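Local coordinates for protein thiamine pyrophosphokinase (Saccharomyces cerevisiae, PDB 1IG0) that transfers a pyrophosphate group from ATP to thiamine, making thiamine diphosphate and AMP as a homodimeric kinase, at residues L268-K273 with S287-G292. Sequence-based numbering, arbitrary orientation.
Sequences LKWDVK and SNRFVG. With VIB (3-(4-amino-2-methyl-pyrimidin-5-ylmethyl)-5-(2-hydroxy-ethyl)-4-methyl-thiazol-3-ium), chain C.
Asn-288 turns CG anti to its backbone N (chi1 -152°), and its amide meets the backbone of Trp-270. Trp-270 holds CG anti to its carbonyl carbon (chi1 -73°), and its indole lies against the bound thiamine. The two segments form a wall of the thiamine site in the beta-sandwich domain, where a single beta bridge joins Leu-268 to Phe-290. The amide of Asn-288 grips Trp-270 twice. OD1 of Asn-288 accepts from N of Trp-270 at 3.2 Å, and ND2 of Asn-288 donates to O of Trp-270 in a nearly straight bond of 3.1 Å. OD1 also takes the N-H of Arg-289, in the carbonyl plane and on a lone pair. These bonds, with one from ND2 to Ser-285, fix the rotation of the amide.

The indole has a contact on each face. CG of Lys-269 lies over one. The aminopyrimidine and bridging carbon of thiamine cover the other, with CG of Trp-270 3.5 Å from C4A of the ligand. NE1 is hydrogen-bonded to Glu-7, and Tyr-123 of the second subunit meets the ring edge-to-face. An alanine at Trp-270 would probably leave the pyrimidine without its flat support and Glu-7 without the indole N-H.

The guanidinium plane of Arg-289 is turned 80° from the indole plane, with its NH2 at the ring edge, 3.7 Å from CH2 of Trp-270. Lys-269 runs alongside Arg-289, and CB of Lys-269 touches CG of Arg-289 at 3.5 Å. Their like charges probably tolerate each other because Glu-10 forms a salt bridge to both; NZ of Lys-269 also donates to O of Asn-8. At the bridge, CD2 of Leu-268 packs against CD2 of Phe-290. N of Lys-269 closes the contact with a 2.8 Å bond to O of Arg-289.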
ATOM      1  N   LEU B 268      12.830  14.486  14.154  1.00 19.16           N
ATOM      2  CA  LEU B 268      12.734  13.081  13.769  1.00 18.35           C
ATOM      3  C   LEU B 268      14.007  12.393  14.255  1.00 18.32           C
ATOM      4  O   LEU B 268      15.081  12.997  14.238  1.00 18.56           O
ATOM      5  CB  LEU B 268      12.619  12.942  12.246  1.00 18.97           C
ATOM      6  CG  LEU B 268      11.345  13.437  11.552  1.00 19.51           C
ATOM      7  CD1 LEU B 268      11.515  13.324  10.041  1.00 19.05           C
ATOM      8  CD2 LEU B 268      10.147  12.620  12.018  1.00 20.28           C
ATOM      9  N   LYS B 269      13.886  11.142  14.693  1.00 18.42           N
ATOM     10  CA  LYS B 269      15.041  10.389  15.177  1.00 18.12           C
ATOM     11  C   LYS B 269      16.188  10.561  14.192  1.00 18.86           C
ATOM     12  O   LYS B 269      17.349  10.677  14.582  1.00 18.53           O
ATOM     13  CB  LYS B 269      14.688   8.908  15.320  1.00 17.93           C
ATOM     14  CG  LYS B 269      15.843   8.032  15.783  1.00 19.03           C
ATOM     15  CD  LYS B 269      16.359   8.415  17.162  1.00 19.79           C
ATOM     16  CE  LYS B 269      17.488   7.484  17.587  1.00 20.01           C
ATOM     17  NZ  LYS B 269      18.052   7.852  18.915  1.00 21.51           N
ATOM     18  N   TRP B 270      15.842  10.579  12.910  1.00 18.95           N
ATOM     19  CA  TRP B 270      16.810  10.773  11.843  1.00 19.24           C
ATOM     20  C   TRP B 270      16.372  11.997  11.045  1.00 19.63           C
ATOM     21  O   TRP B 270      15.486  11.908  10.192  1.00 19.33           O
ATOM     22  CB  TRP B 270      16.864   9.538  10.941  1.00 19.71           C
ATOM     23  CG  TRP B 270      17.547   8.368  11.585  1.00 18.98           C
ATOM     24  CD1 TRP B 270      18.890   8.116  11.619  1.00 19.84           C
ATOM     25  CD2 TRP B 270      16.920   7.305  12.312  1.00 19.35           C
ATOM     26  NE1 TRP B 270      19.139   6.961  12.325  1.00 19.68           N
ATOM     27  CE2 TRP B 270      17.947   6.445  12.766  1.00 18.84           C
ATOM     28  CE3 TRP B 270      15.590   6.999  12.635  1.00 18.61           C
ATOM     29  CZ2 TRP B 270      17.684   5.292  13.516  1.00 19.67           C
ATOM     30  CZ3 TRP B 270      15.328   5.850  13.383  1.00 18.71           C
ATOM     31  CH2 TRP B 270      16.373   5.016  13.818  1.00 18.39           C
ATOM     32  N   ASP B 271      16.973  13.144  11.351  1.00 18.73           N
ATOM     33  CA  ASP B 271      16.651  14.387  10.656  1.00 20.00           C
ATOM     34  C   ASP B 271      17.527  14.536   9.423  1.00 20.36           C
ATOM     35  O   ASP B 271      18.699  14.158   9.436  1.00 21.42           O
ATOM     36  CB  ASP B 271      16.857  15.599  11.567  1.00 19.09           C
ATOM     37  CG  ASP B 271      15.665  15.870  12.465  1.00 18.72           C
ATOM     38  OD1 ASP B 271      14.520  15.648  12.017  1.00 19.30           O
ATOM     39  OD2 ASP B 271      15.870  16.324  13.609  1.00 20.41           O
ATOM     40  N   VAL B 272      16.958  15.096   8.362  1.00 20.66           N
ATOM     41  CA  VAL B 272      17.694  15.280   7.118  1.00 21.10           C
ATOM     42  C   VAL B 272      17.638  16.715   6.604  1.00 21.84           C
ATOM     43  O   VAL B 272      16.812  17.514   7.044  1.00 22.30           O
ATOM     44  CB  VAL B 272      17.155  14.339   6.018  1.00 20.95           C
ATOM     45  CG1 VAL B 272      17.347  12.893   6.437  1.00 22.38           C
ATOM     46  CG2 VAL B 272      15.687  14.616   5.766  1.00 20.22           C
ATOM     47  N   LYS B 273      18.539  17.031   5.676  1.00 22.73           N
ATOM     48  CA  LYS B 273      18.622  18.358   5.062  1.00 24.23           C
ATOM     49  C   LYS B 273      19.100  18.179   3.624  1.00 23.25           C
ATOM     50  O   LYS B 273      19.988  17.367   3.370  1.00 22.12           O
ATOM     51  CB  LYS B 273      19.614  19.245   5.822  1.00 26.23           C
ATOM     52  CG  LYS B 273      19.257  19.467   7.282  1.00 29.58           C
ATOM     53  CD  LYS B 273      20.251  20.376   7.998  1.00 32.29           C
ATOM     54  CE  LYS B 273      20.175  21.811   7.496  1.00 33.22           C
ATOM     55  NZ  LYS B 273      20.583  22.779   8.557  1.00 36.20           N
ATOM     56  N   SER B 287      10.538   3.742   8.849  1.00 20.25           N
ATOM     57  CA  SER B 287      10.887   3.373  10.215  1.00 20.15           C
ATOM     58  C   SER B 287      11.533   4.526  10.978  1.00 19.22           C
ATOM     59  O   SER B 287      12.423   4.317  11.803  1.00 19.93           O
ATOM     60  CB  SER B 287      11.827   2.164  10.225  1.00 21.73           C
ATOM     61  OG  SER B 287      11.151   0.992   9.805  1.00 22.96           O
ATOM     62  N   ASN B 288      11.096   5.747  10.690  1.00 18.16           N
ATOM     63  CA  ASN B 288      11.623   6.904  11.398  1.00 17.57           C
ATOM     64  C   ASN B 288      10.695   7.038  12.602  1.00 18.42           C
ATOM     65  O   ASN B 288       9.799   6.212  12.787  1.00 18.40           O
ATOM     66  CB  ASN B 288      11.537   8.161  10.530  1.00 17.53           C
ATOM     67  CG  ASN B 288      12.616   9.182  10.866  1.00 17.76           C
ATOM     68  OD1 ASN B 288      12.971   9.376  12.031  1.00 17.93           O
ATOM     69  ND2 ASN B 288      13.131   9.852   9.843  1.00 17.15           N
ATOM     70  N   ARG B 289      10.898   8.061  13.421  1.00 18.70           N
ATOM     71  CA  ARG B 289      10.042   8.256  14.584  1.00 19.64           C
ATOM     72  C   ARG B 289      10.218   9.666  15.128  1.00 19.24           C
ATOM     73  O   ARG B 289      11.263  10.287  14.941  1.00 18.74           O
ATOM     74  CB  ARG B 289      10.381   7.232  15.676  1.00 21.78           C
ATOM     75  CG  ARG B 289      11.621   7.578  16.486  1.00 26.77           C
ATOM     76  CD  ARG B 289      11.995   6.478  17.459  1.00 29.85           C
ATOM     77  NE  ARG B 289      12.547   5.317  16.772  1.00 34.53           N
ATOM     78  CZ  ARG B 289      13.699   4.740  17.092  1.00 32.10           C
ATOM     79  NH1 ARG B 289      14.429   5.215  18.092  1.00 33.24           N
ATOM     80  NH2 ARG B 289      14.116   3.682  16.412  1.00 32.47           N
ATOM     81  N   PHE B 290       9.187  10.173  15.794  1.00 18.12           N
ATOM     82  CA  PHE B 290       9.236  11.509  16.375  1.00 18.99           C
ATOM     83  C   PHE B 290      10.125  11.515  17.619  1.00 18.85           C
ATOM     84  O   PHE B 290      10.067  10.598  18.437  1.00 19.81           O
ATOM     85  CB  PHE B 290       7.830  11.962  16.787  1.00 19.21           C
ATOM     86  CG  PHE B 290       6.859  12.086  15.646  1.00 19.54           C
ATOM     87  CD1 PHE B 290       5.542  11.666  15.804  1.00 20.68           C
ATOM     88  CD2 PHE B 290       7.241  12.648  14.431  1.00 20.18           C
ATOM     89  CE1 PHE B 290       4.618  11.803  14.773  1.00 19.67           C
ATOM     90  CE2 PHE B 290       6.323  12.791  13.391  1.00 20.54           C
ATOM     91  CZ  PHE B 290       5.009  12.367  13.564  1.00 20.84           C
ATOM     92  N   VAL B 291      10.952  12.547  17.757  1.00 18.99           N
ATOM     93  CA  VAL B 291      11.811  12.679  18.928  1.00 18.85           C
ATOM     94  C   VAL B 291      11.589  14.053  19.540  1.00 19.80           C
ATOM     95  O   VAL B 291      12.019  14.325  20.660  1.00 20.95           O
ATOM     96  CB  VAL B 291      13.308  12.503  18.585  1.00 18.08           C
ATOM     97  CG1 VAL B 291      13.559  11.081  18.121  1.00 18.37           C
ATOM     98  CG2 VAL B 291      13.733  13.507  17.522  1.00 17.49           C
ATOM     99  N   GLY B 292      10.915  14.921  18.792  1.00 20.12           N
ATOM    100  CA  GLY B 292      10.620  16.247  19.298  1.00 20.13           C
ATOM    101  C   GLY B 292       9.648  16.093  20.452  1.00 20.23           C
ATOM    102  O   GLY B 292       8.665  15.361  20.341  1.00 19.78           O
TER
HETATM  103  CM2 VIB C 702      16.657   9.273   6.757  1.00 19.59           C
HETATM  104  N4A VIB C 702      18.315   5.370   9.320  1.00 17.96           N
HETATM  105  CM4 VIB C 702      15.181   2.243  11.852  1.00 20.38           C
HETATM  106  O1  VIB C 702      13.758  -0.845   8.569  1.00 27.41           O
HETATM  107  C7  VIB C 702      13.985  -0.980   9.976  1.00 24.95           C
HETATM  108  C6  VIB C 702      15.390  -0.427  10.331  1.00 22.69           C
HETATM  109  C2  VIB C 702      15.913   2.916   8.387  1.00 19.66           C
HETATM  110  S1  VIB C 702      15.938   1.177   7.956  1.00 20.79           S
HETATM  111  C5  VIB C 702      15.573   0.955   9.709  1.00 21.35           C
HETATM  112  C4  VIB C 702      15.479   2.144  10.363  1.00 20.13           C
HETATM  113  N3  VIB C 702      15.676   3.162   9.600  1.00 20.03           N
HETATM  114  C7A VIB C 702      15.628   4.573  10.079  1.00 17.97           C
HETATM  115  C4A VIB C 702      17.226   6.145   8.872  1.00 17.20           C
HETATM  116  N3A VIB C 702      17.469   7.281   8.071  1.00 19.14           N
HETATM  117  C2A VIB C 702      16.398   8.065   7.613  1.00 18.92           C
HETATM  118  N1A VIB C 702      15.082   7.714   7.963  1.00 19.07           N
HETATM  119  C6A VIB C 702      14.835   6.581   8.764  1.00 17.72           C
HETATM  120  C5A VIB C 702      15.904   5.791   9.225  1.00 18.36           C